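Local coordinates for pirin-like protein (Geobacillus kaustophilus, PDB 2P17) that is of unknown function but binds one iron ion per subunit and, as a pirin-family member, folds into two cupin domains, at residues L41-F47 with T108-L114; F47-T51 with D102-T108; T146-G152 with V167-I173; V181-G186 with E223-N228. All coordinates share one frame; numbering follows the deposited sequence.

Interaction 1 (L41-F47 with T108-L114); sequences LLMEDIF and TVHSLQL
F47 and V109 lie side by side at one end of an antiparallel strand pair in the N-terminal cupin domain of this pirin, the phenyl ring standing out from the face that also carries D45, S111 and Q113. V109 covers one face of that ring, its CB 4.3 Å from the centroid, while the ring edge at CE2 comes to 3.3 Å from S111 OG. With CG between the backbone N and carbonyl carbon (chi1 61°), the ring leans across to V109 and S111. F52 meets the same ring edge-to-face from outside the pair. On the other face, I46 rises against the imidazole of H110: CD1 stands over the ring, 4.2 Å from its centroid, and CG2 fills the notch beside T108 CG2. Further along, L42 CD1 drops into the hollow between L112 and L114, 3.8 Å from L114 CB, and L112 CD2 packs on E44 CB. Replacing H110 by alanine is likely to leave E44 OE2 without its partner on strand 109-114 and open a gap beside I46 CG1 and CD1. Six backbone hydrogen bonds zip the strands from M43-Q113 to F47-V109. E44, extended beyond CG, brings its OE2 to H110 NE2, which donates a 2.6 Å hydrogen bond (158° at the hydrogen) to the anti side of that oxygen, in the imidazole plane but 24° out of the carboxylate plane.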
# COMPACT_ATOMS: atom_id res chain seq x y z
N LEU A 41 -0.98 4.11 9.24
CA LEU A 41 -1.15 2.71 9.63
C LEU A 41 -1.36 1.86 8.39
O LEU A 41 -1.70 2.36 7.31
CB LEU A 41 -2.29 2.52 10.64
CG LEU A 41 -3.73 2.80 10.25
CD1 LEU A 41 -4.36 1.64 9.48
CD2 LEU A 41 -4.57 3.09 11.51
N LEU A 42 -1.14 0.56 8.54
CA LEU A 42 -1.46 -0.40 7.50
C LEU A 42 -1.96 -1.65 8.21
O LEU A 42 -1.24 -2.22 9.02
CB LEU A 42 -0.24 -0.75 6.64
CG LEU A 42 -0.48 -1.82 5.57
CD1 LEU A 42 -1.57 -1.43 4.56
CD2 LEU A 42 0.83 -2.10 4.84
N MSE A 43 -3.20 -2.02 7.91
CA MSE A 43 -3.87 -3.14 8.57
C MSE A 43 -4.23 -4.22 7.56
O MSE A 43 -4.73 -3.91 6.47
CB MSE A 43 -5.13 -2.63 9.24
CG MSE A 43 -5.90 -3.66 10.01
SE MSE A 43 -7.16 -2.78 11.16
CE MSE A 43 -5.89 -1.75 12.23
N GLU A 44 -3.98 -5.47 7.93
CA GLU A 44 -4.41 -6.62 7.16
C GLU A 44 -5.68 -7.16 7.77
O GLU A 44 -5.75 -7.34 8.99
CB GLU A 44 -3.33 -7.71 7.16
CG GLU A 44 -3.73 -8.98 6.41
CD GLU A 44 -2.82 -10.17 6.69
OE1 GLU A 44 -2.27 -10.28 7.82
OE2 GLU A 44 -2.67 -11.00 5.78
N ASP A 45 -6.69 -7.41 6.94
CA ASP A 45 -7.97 -7.92 7.42
C ASP A 45 -8.43 -9.10 6.59
O ASP A 45 -8.27 -9.11 5.36
CB ASP A 45 -9.05 -6.84 7.38
CG ASP A 45 -8.79 -5.73 8.38
OD1 ASP A 45 -9.07 -5.94 9.57
OD2 ASP A 45 -8.31 -4.66 7.96
N ILE A 46 -8.97 -10.11 7.27
CA ILE A 46 -9.68 -11.19 6.61
C ILE A 46 -11.07 -11.17 7.23
O ILE A 46 -11.21 -11.38 8.44
CB ILE A 46 -9.00 -12.56 6.86
CG1 ILE A 46 -7.56 -12.54 6.33
CG2 ILE A 46 -9.83 -13.69 6.23
CD1 ILE A 46 -6.76 -13.76 6.67
N PHE A 47 -12.09 -10.92 6.42
CA PHE A 47 -13.41 -10.65 6.98
C PHE A 47 -14.58 -11.08 6.10
O PHE A 47 -14.44 -11.20 4.89
CB PHE A 47 -13.55 -9.19 7.46
CG PHE A 47 -13.37 -8.15 6.37
CD1 PHE A 47 -14.45 -7.37 5.97
CD2 PHE A 47 -12.12 -7.92 5.79
CE1 PHE A 47 -14.29 -6.39 5.00
CE2 PHE A 47 -11.95 -6.95 4.80
CZ PHE A 47 -13.05 -6.18 4.40
N THR A 108 -15.32 -14.15 1.35
CA THR A 108 -14.38 -13.71 2.38
C THR A 108 -13.36 -12.79 1.72
O THR A 108 -12.71 -13.17 0.76
CB THR A 108 -13.66 -14.89 3.03
OG1 THR A 108 -14.62 -15.74 3.69
CG2 THR A 108 -12.64 -14.42 4.06
N VAL A 109 -13.24 -11.56 2.23
CA VAL A 109 -12.28 -10.61 1.70
C VAL A 109 -11.00 -10.63 2.52
O VAL A 109 -11.04 -10.57 3.74
CB VAL A 109 -12.87 -9.18 1.65
CG1 VAL A 109 -11.80 -8.12 1.33
CG2 VAL A 109 -13.96 -9.11 0.61
N HIS A 110 -9.86 -10.73 1.83
CA HIS A 110 -8.56 -10.53 2.43
C HIS A 110 -8.02 -9.24 1.84
O HIS A 110 -7.86 -9.15 0.63
CB HIS A 110 -7.66 -11.72 2.07
CG HIS A 110 -6.32 -11.73 2.75
ND1 HIS A 110 -5.34 -12.64 2.42
CD2 HIS A 110 -5.80 -10.96 3.73
CE1 HIS A 110 -4.27 -12.43 3.18
NE2 HIS A 110 -4.53 -11.41 3.98
N SER A 111 -7.78 -8.24 2.69
CA SER A 111 -7.38 -6.91 2.20
C SER A 111 -6.27 -6.27 3.02
O SER A 111 -5.98 -6.68 4.15
CB SER A 111 -8.59 -5.96 2.18
OG SER A 111 -9.13 -5.79 3.48
N LEU A 112 -5.64 -5.27 2.42
CA LEU A 112 -4.67 -4.42 3.11
C LEU A 112 -5.19 -3.00 3.07
O LEU A 112 -5.47 -2.49 1.98
CB LEU A 112 -3.31 -4.49 2.43
CG LEU A 112 -2.58 -5.81 2.65
CD1 LEU A 112 -1.52 -6.01 1.60
CD2 LEU A 112 -1.99 -5.86 4.07
N GLN A 113 -5.34 -2.37 4.24
CA GLN A 113 -5.90 -1.03 4.35
C GLN A 113 -4.85 -0.05 4.87
O GLN A 113 -4.44 -0.15 6.03
CB GLN A 113 -7.10 -1.04 5.30
CG GLN A 113 -7.80 0.29 5.44
CD GLN A 113 -8.80 0.54 4.33
OE1 GLN A 113 -8.65 0.04 3.22
NE2 GLN A 113 -9.82 1.32 4.63
N LEU A 114 -4.43 0.88 4.02
CA LEU A 114 -3.41 1.87 4.34
C LEU A 114 -4.07 3.21 4.64
O LEU A 114 -5.03 3.60 3.97
CB LEU A 114 -2.49 2.02 3.13
CG LEU A 114 -1.37 3.05 3.21
CD1 LEU A 114 -0.19 2.47 3.99
CD2 LEU A 114 -0.94 3.47 1.81
O HOH W 1 -7.64 -4.41 5.48

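Interaction 2 (F47-T51 with D102-T108)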
# COMPACT_ATOMS: atom_id res chain seq x y z
N PHE A 47 -12.09 -10.92 6.42
CA PHE A 47 -13.41 -10.65 6.98
C PHE A 47 -14.58 -11.08 6.10
O PHE A 47 -14.44 -11.20 4.89
CB PHE A 47 -13.55 -9.19 7.46
CG PHE A 47 -13.37 -8.15 6.37
CD1 PHE A 47 -14.45 -7.37 5.97
CD2 PHE A 47 -12.12 -7.92 5.79
CE1 PHE A 47 -14.29 -6.39 5.00
CE2 PHE A 47 -11.95 -6.95 4.80
CZ PHE A 47 -13.05 -6.18 4.40
N GLU A 48 -15.72 -11.32 6.75
CA GLU A 48 -16.94 -11.70 6.07
C GLU A 48 -17.98 -10.59 6.12
O GLU A 48 -17.80 -9.59 6.84
CB GLU A 48 -17.50 -13.00 6.68
CG GLU A 48 -16.56 -14.20 6.50
CD GLU A 48 -16.97 -15.44 7.28
OE1 GLU A 48 -18.17 -15.81 7.27
OE2 GLU A 48 -16.08 -16.06 7.90
N ARG A 49 -19.05 -10.75 5.35
CA ARG A 49 -20.15 -9.79 5.30
C ARG A 49 -20.69 -9.52 6.70
O ARG A 49 -20.92 -10.45 7.49
CB ARG A 49 -21.27 -10.32 4.40
CG ARG A 49 -22.32 -9.28 4.03
CD ARG A 49 -23.16 -9.76 2.85
NE ARG A 49 -24.17 -8.80 2.43
CZ ARG A 49 -23.96 -7.79 1.59
NH1 ARG A 49 -22.76 -7.56 1.07
NH2 ARG A 49 -24.97 -6.99 1.27
N GLY A 50 -20.86 -8.24 7.00
CA GLY A 50 -21.41 -7.79 8.28
C GLY A 50 -20.39 -7.40 9.34
O GLY A 50 -20.75 -6.98 10.44
N THR A 51 -19.10 -7.55 9.01
CA THR A 51 -18.03 -7.27 9.95
C THR A 51 -18.01 -5.81 10.41
O THR A 51 -18.00 -5.52 11.61
CB THR A 51 -16.64 -7.64 9.37
OG1 THR A 51 -16.58 -9.06 9.16
CG2 THR A 51 -15.53 -7.24 10.32
N ASP A 102 -17.66 -3.92 2.79
CA ASP A 102 -18.44 -5.11 3.13
C ASP A 102 -18.25 -6.19 2.06
O ASP A 102 -18.49 -5.93 0.89
CB ASP A 102 -19.92 -4.74 3.27
CG ASP A 102 -20.68 -5.66 4.21
OD1 ASP A 102 -20.04 -6.33 5.05
OD2 ASP A 102 -21.93 -5.70 4.13
N PRO A 103 -17.80 -7.40 2.45
CA PRO A 103 -17.74 -8.45 1.43
C PRO A 103 -19.09 -8.77 0.80
O PRO A 103 -20.14 -8.66 1.46
CB PRO A 103 -17.21 -9.66 2.21
CG PRO A 103 -16.45 -9.04 3.36
CD PRO A 103 -17.30 -7.87 3.75
N ALA A 104 -19.06 -9.17 -0.46
CA ALA A 104 -20.24 -9.71 -1.13
C ALA A 104 -20.73 -10.96 -0.38
O ALA A 104 -19.94 -11.64 0.26
CB ALA A 104 -19.92 -10.06 -2.58
N SER A 105 -22.03 -11.23 -0.46
CA SER A 105 -22.61 -12.42 0.18
C SER A 105 -21.82 -13.68 -0.19
O SER A 105 -21.52 -13.92 -1.36
CB SER A 105 -24.08 -12.59 -0.22
OG SER A 105 -24.70 -13.62 0.53
N GLY A 106 -21.44 -14.46 0.83
CA GLY A 106 -20.67 -15.69 0.63
C GLY A 106 -19.19 -15.51 0.34
O GLY A 106 -18.47 -16.50 0.20
N SER A 107 -18.72 -14.27 0.26
CA SER A 107 -17.31 -14.01 -0.01
C SER A 107 -16.54 -13.65 1.25
O SER A 107 -17.07 -12.95 2.12
CB SER A 107 -17.17 -12.90 -1.05
OG SER A 107 -15.81 -12.72 -1.43
N THR A 108 -15.32 -14.15 1.35
CA THR A 108 -14.38 -13.71 2.38
C THR A 108 -13.36 -12.79 1.72
O THR A 108 -12.71 -13.17 0.76
CB THR A 108 -13.66 -14.89 3.03
OG1 THR A 108 -14.62 -15.74 3.69
CG2 THR A 108 -12.64 -14.42 4.06
O HOH W 2 -19.29 -13.03 3.63
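R49 lays its extended side chain along the backbone of P103-S105, so that its guanidinium meets two different partners in two different ways. Near the guanidinium plane, NH1 donates a hydrogen bond of 2.9 Å to P103 O; over one face stands the carboxylate of D102, whose OD2 is 3.7 Å from NH1. The two flat groups are only 20° apart although the side chains cross at about a right angle, and no N-H points at OD2, which makes this a long salt bridge of charge alone. The other carboxylate oxygen receives a directed bond: G50 N gives D102 OD1 an almost straight hydrogen bond (2.9 Å, 177°) on its syn lone pair. With CG anti to the backbone N (chi1 -153°), D102 can offer one oxygen to the turn and the other to the arginine.

P103 is the apolar wedge of the contact. Its CD lies 3.6 Å from F47 CE1, the proline crossing the phenyl side chain obliquely, while CG tucks in 3.3 Å from F47 O. A water joins the backbones beside it, accepting from R49 N and donating to S107 O at 2.7 Å. Each side is shaped by a type II turn, E48-T51 and A104-S107; in the first, E48 O accepts from both T51 N and T51 OG1.

This is a surface contact between the loop that follows strand 39-47 and the end of strand 97-103 with the turn after it. E72 of the adjoining strand 71-75 gives R49 a second acidic partner, and its backbone pairs with that of D102.

Interaction 3 (T146-G152 with V167-I173); sequences TIRVFSG and VTMVEMI
R148 and E171 stand side by side on an antiparallel pair of strands and are bonded both through their backbones and through their side chains. R148 N donates to E171 O and E171 N to R148 O, each at 2.8 Å. Above this ring, R148 NH1 forms a salt bridge with E171 OE1 (2.9 Å). The oxygen lies near the guanidinium plane but is approached from above the carboxylate, the two planes standing 73° apart; a bend at chi3 (-69°) brings NH1 to the E171 carboxylate. E171 OE2 is held separately, by Y65 OH and by R236, so this buried carboxylate probably remains ionised. A leucine in place of R148 would probably leave OE1 without its charged mate on strand 145-149, the F150 ring edge at CE2 beside it being no substitute for the charge.

One step along, T146 and I173 exchange a second pair of backbone bonds, and a water links T146 OG1 to E171 O. On the opposite face, I147 CG2 packs 3.8 Å from V170 CB.

Toward G152 the ladder slips by one residue. M169 O accepts from two successive amides, F150 N nearly in line with the carbonyl at 2.8 Å and S151 N on a lone pair at 3.2 Å, while M169 N returns a bond to S151 O. S151 OG donates to V167 O at 2.8 Å and also meets N163 ND2. Two consecutive residues facing one define a classic beta bulge, here at the corner the chain turns at F150, on strand 167-174 of the C-terminal cupin half.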
# COMPACT_ATOMS: atom_id res chain seq x y z
N THR A 146 6.66 -8.22 -13.67
CA THR A 146 5.76 -7.13 -13.98
C THR A 146 5.68 -6.24 -12.76
O THR A 146 5.66 -6.72 -11.62
CB THR A 146 4.35 -7.59 -14.38
OG1 THR A 146 3.81 -8.44 -13.38
CG2 THR A 146 4.37 -8.35 -15.70
N ILE A 147 5.70 -4.94 -13.01
CA ILE A 147 5.56 -3.94 -11.96
C ILE A 147 4.36 -3.10 -12.34
O ILE A 147 4.42 -2.32 -13.30
CB ILE A 147 6.83 -3.07 -11.81
CG1 ILE A 147 8.05 -3.95 -11.54
CG2 ILE A 147 6.63 -2.03 -10.69
CD1 ILE A 147 8.86 -4.24 -12.79
N ARG A 148 3.26 -3.28 -11.61
CA ARG A 148 2.00 -2.59 -11.88
C ARG A 148 1.94 -1.37 -10.99
O ARG A 148 2.12 -1.45 -9.78
CB ARG A 148 0.82 -3.52 -11.59
CG ARG A 148 -0.53 -2.98 -11.99
CD ARG A 148 -1.58 -4.05 -11.85
NE ARG A 148 -1.42 -5.10 -12.86
CZ ARG A 148 -0.92 -6.33 -12.65
NH1 ARG A 148 -0.49 -6.74 -11.44
NH2 ARG A 148 -0.85 -7.15 -13.69
N VAL A 149 1.70 -0.21 -11.59
CA VAL A 149 1.79 1.05 -10.87
C VAL A 149 0.38 1.52 -10.51
O VAL A 149 -0.40 1.90 -11.39
CB VAL A 149 2.53 2.13 -11.69
CG1 VAL A 149 2.77 3.37 -10.84
CG2 VAL A 149 3.85 1.58 -12.23
N PHE A 150 0.06 1.51 -9.22
CA PHE A 150 -1.24 1.98 -8.73
C PHE A 150 -1.23 3.46 -8.37
O PHE A 150 -2.28 4.11 -8.40
CB PHE A 150 -1.70 1.15 -7.53
CG PHE A 150 -2.24 -0.19 -7.92
CD1 PHE A 150 -3.55 -0.31 -8.34
CD2 PHE A 150 -1.43 -1.33 -7.89
CE1 PHE A 150 -4.08 -1.53 -8.70
CE2 PHE A 150 -1.96 -2.58 -8.26
CZ PHE A 150 -3.28 -2.67 -8.67
N SER A 151 -0.05 3.97 -8.04
CA SER A 151 0.12 5.40 -7.74
C SER A 151 1.57 5.77 -7.93
O SER A 151 2.47 4.94 -7.70
CB SER A 151 -0.32 5.70 -6.31
OG SER A 151 -0.34 7.10 -6.07
N GLY A 152 1.82 7.01 -8.34
CA GLY A 152 3.19 7.47 -8.51
C GLY A 152 3.83 6.85 -9.73
O GLY A 152 3.18 6.71 -10.77
N VAL A 167 2.52 9.64 -3.47
CA VAL A 167 2.71 8.27 -3.01
C VAL A 167 3.00 7.38 -4.21
O VAL A 167 2.27 7.40 -5.22
CB VAL A 167 1.46 7.73 -2.26
CG1 VAL A 167 1.59 6.24 -1.91
CG2 VAL A 167 1.21 8.54 -1.00
N THR A 168 4.06 6.60 -4.12
CA THR A 168 4.33 5.55 -5.09
C THR A 168 3.86 4.23 -4.50
O THR A 168 4.27 3.85 -3.41
CB THR A 168 5.81 5.52 -5.46
OG1 THR A 168 6.08 6.66 -6.29
CG2 THR A 168 6.19 4.22 -6.18
N MSE A 169 2.97 3.56 -5.23
CA MSE A 169 2.44 2.27 -4.82
C MSE A 169 2.50 1.36 -6.02
O MSE A 169 1.89 1.64 -7.05
CB MSE A 169 1.00 2.38 -4.32
CG MSE A 169 0.42 1.04 -3.92
SE MSE A 169 -1.44 1.28 -3.38
CE MSE A 169 -1.88 -0.58 -2.99
N VAL A 170 3.30 0.30 -5.90
CA VAL A 170 3.50 -0.62 -6.99
C VAL A 170 3.33 -2.06 -6.54
O VAL A 170 3.67 -2.42 -5.41
CB VAL A 170 4.88 -0.46 -7.67
CG1 VAL A 170 5.08 0.95 -8.27
CG2 VAL A 170 6.03 -0.82 -6.74
N GLU A 171 2.77 -2.87 -7.42
CA GLU A 171 2.69 -4.31 -7.20
C GLU A 171 3.71 -5.02 -8.09
O GLU A 171 3.69 -4.84 -9.31
CB GLU A 171 1.28 -4.79 -7.50
CG GLU A 171 1.08 -6.29 -7.28
CD GLU A 171 -0.29 -6.72 -7.68
OE1 GLU A 171 -0.84 -6.10 -8.61
OE2 GLU A 171 -0.81 -7.68 -7.08
N MSE A 172 4.58 -5.81 -7.48
CA MSE A 172 5.58 -6.56 -8.22
C MSE A 172 5.27 -8.03 -8.20
O MSE A 172 4.98 -8.59 -7.14
CB MSE A 172 6.97 -6.35 -7.63
CG MSE A 172 7.41 -4.93 -7.57
SE MSE A 172 9.27 -4.92 -7.08
CE MSE A 172 9.31 -3.19 -6.48
N ILE A 173 5.32 -8.64 -9.37
CA ILE A 173 5.26 -10.09 -9.51
C ILE A 173 6.55 -10.48 -10.22
O ILE A 173 6.81 -10.06 -11.35
CB ILE A 173 4.05 -10.55 -10.33
CG1 ILE A 173 2.74 -10.07 -9.67
CG2 ILE A 173 4.06 -12.08 -10.43
CD1 ILE A 173 1.46 -10.36 -10.50
O HOH W 3 2.55 -6.79 -11.28

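Interaction 4 (V181-G186 with E223-N228)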
# COMPACT_ATOMS: atom_id res chain seq x y z
N VAL A 181 14.40 -3.47 -10.11
CA VAL A 181 14.80 -2.25 -9.41
C VAL A 181 13.63 -1.27 -9.37
O VAL A 181 12.99 -1.00 -10.40
CB VAL A 181 15.98 -1.56 -10.14
CG1 VAL A 181 16.35 -0.27 -9.46
CG2 VAL A 181 17.19 -2.49 -10.19
N GLN A 182 13.36 -0.74 -8.18
CA GLN A 182 12.43 0.39 -8.02
C GLN A 182 13.19 1.67 -7.64
O GLN A 182 13.94 1.68 -6.66
CB GLN A 182 11.39 0.06 -6.95
CG GLN A 182 10.47 1.23 -6.63
CD GLN A 182 9.52 1.59 -7.76
OE1 GLN A 182 9.00 0.71 -8.44
NE2 GLN A 182 9.29 2.88 -7.96
N ASP A 183 12.97 2.73 -8.42
CA ASP A 183 13.53 4.06 -8.11
C ASP A 183 12.67 4.81 -7.11
O ASP A 183 11.44 4.72 -7.16
CB ASP A 183 13.66 4.91 -9.39
CG ASP A 183 12.35 5.02 -10.15
OD1 ASP A 183 11.69 3.98 -10.36
OD2 ASP A 183 11.98 6.15 -10.52
N LEU A 184 13.31 5.53 -6.19
CA LEU A 184 12.59 6.37 -5.24
C LEU A 184 13.35 7.66 -5.01
O LEU A 184 14.56 7.62 -4.86
CB LEU A 184 12.45 5.68 -3.89
CG LEU A 184 11.57 4.43 -3.83
CD1 LEU A 184 11.75 3.79 -2.47
CD2 LEU A 184 10.10 4.78 -4.11
N PRO A 185 12.64 8.80 -4.97
CA PRO A 185 13.30 10.05 -4.55
C PRO A 185 13.86 9.88 -3.14
O PRO A 185 13.26 9.19 -2.31
CB PRO A 185 12.17 11.06 -4.57
CG PRO A 185 11.16 10.48 -5.56
CD PRO A 185 11.23 9.01 -5.35
N GLY A 186 15.00 10.50 -2.87
CA GLY A 186 15.70 10.26 -1.60
C GLY A 186 14.92 10.60 -0.34
O GLY A 186 15.12 9.99 0.72
N GLU A 223 18.28 13.28 -3.72
CA GLU A 223 19.06 12.10 -4.09
C GLU A 223 18.22 11.11 -4.87
O GLU A 223 17.04 10.91 -4.58
CB GLU A 223 19.67 11.43 -2.87
CG GLU A 223 20.65 12.34 -2.15
CD GLU A 223 21.23 11.72 -0.90
OE1 GLU A 223 20.61 10.78 -0.35
OE2 GLU A 223 22.30 12.19 -0.45
N GLU A 224 18.83 10.49 -5.88
CA GLU A 224 18.16 9.46 -6.65
C GLU A 224 18.54 8.15 -6.00
O GLU A 224 19.72 7.80 -5.94
CB GLU A 224 18.55 9.54 -8.14
CG GLU A 224 17.94 10.75 -8.88
CD GLU A 224 18.34 10.89 -10.37
OE1 GLU A 224 19.11 10.05 -10.88
OE2 GLU A 224 17.87 11.86 -11.03
N THR A 225 17.54 7.44 -5.45
CA THR A 225 17.80 6.17 -4.77
C THR A 225 17.09 5.02 -5.48
O THR A 225 16.17 5.24 -6.26
CB THR A 225 17.35 6.17 -3.28
OG1 THR A 225 15.92 6.10 -3.17
CG2 THR A 225 17.89 7.41 -2.51
N GLU A 226 17.55 3.81 -5.19
CA GLU A 226 16.97 2.60 -5.78
C GLU A 226 16.85 1.51 -4.74
O GLU A 226 17.65 1.44 -3.80
CB GLU A 226 17.84 2.12 -6.95
CG GLU A 226 17.64 2.94 -8.22
CD GLU A 226 18.58 2.58 -9.36
OE1 GLU A 226 19.49 1.76 -9.15
OE2 GLU A 226 18.41 3.15 -10.46
N LEU A 227 15.82 0.68 -4.89
CA LEU A 227 15.70 -0.54 -4.12
C LEU A 227 15.73 -1.76 -5.03
O LEU A 227 14.89 -1.90 -5.93
CB LEU A 227 14.42 -0.57 -3.30
CG LEU A 227 14.39 -1.86 -2.47
CD1 LEU A 227 15.03 -1.62 -1.12
CD2 LEU A 227 12.98 -2.37 -2.30
N ASN A 228 16.71 -2.62 -4.77
CA ASN A 228 16.88 -3.87 -5.51
C ASN A 228 16.05 -4.99 -4.89
O ASN A 228 16.00 -5.14 -3.67
CB ASN A 228 18.36 -4.27 -5.54
CG ASN A 228 19.22 -3.30 -6.32
OD1 ASN A 228 18.73 -2.52 -7.14
ND2 ASN A 228 20.52 -3.33 -6.07
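T225 and L184 make the tightest part of this antiparallel pair. L184 O takes two donors from the one threonine: T225 N at 3.0 Å, and T225 OG1, which comes from above the carbonyl plane at only 2.6 Å. A chi1 of 74° tucks OG1 back over the T225 backbone, within range of L184 O, and points CG2 at G186 CA, 3.7 Å away. L184 N completes the ring by donating to T225 O. G186 allows the close approach at the end of the strand, since a CB there would run into E223; its N reaches E223 O at 2.7 Å, but the bond is bent and weak. Next along, Q182 and L227 form an ordinary pair of backbone bonds, and their side chains share the buried face with L184 and T225.

The other face is looser and partly open to solvent. V181 CG1 rests on the aliphatic part and carboxyl carbon of E226, 3.6 Å from CD, and its CG2 sits 3.4 Å from N228 OD1. The D183 carboxylate leads away from E226, with D183 OD1 and E226 OE2 6.8 Å apart, and K155 serves both, through its backbone N and its NZ respectively.

In the C-terminal cupin domain, strand 224-231 is flanked by strand 3-19, from which R5 donates to T225 OG1. On the buried face L184, Q182 and L227 pack on strand 235-242, and Q182 also touches strand 167-174.

In the fold
Interactions 1 and 2 form one unit of the N-terminal cupin domain: they share F47 and T108, interaction 2 is nested inside the loop closed by interaction 1, and V109 CG2 packs on P103 CB at 3.7 Å. The iron, bound by H57 and H99, with H55 and E101 as predicted further ligands, lies about 5 Å (nearest atoms) from the side chain of Q113 and about 10 Å from that of F47, so interaction 1 borders the metal site. Interactions 3 and 4 lie away from it, their centres 14 Å apart, and meet where M172 CE packs on Q182 CB at 3.9 Å. Nearest atoms of interactions 1 and 3 are about 5 Å apart, without touching.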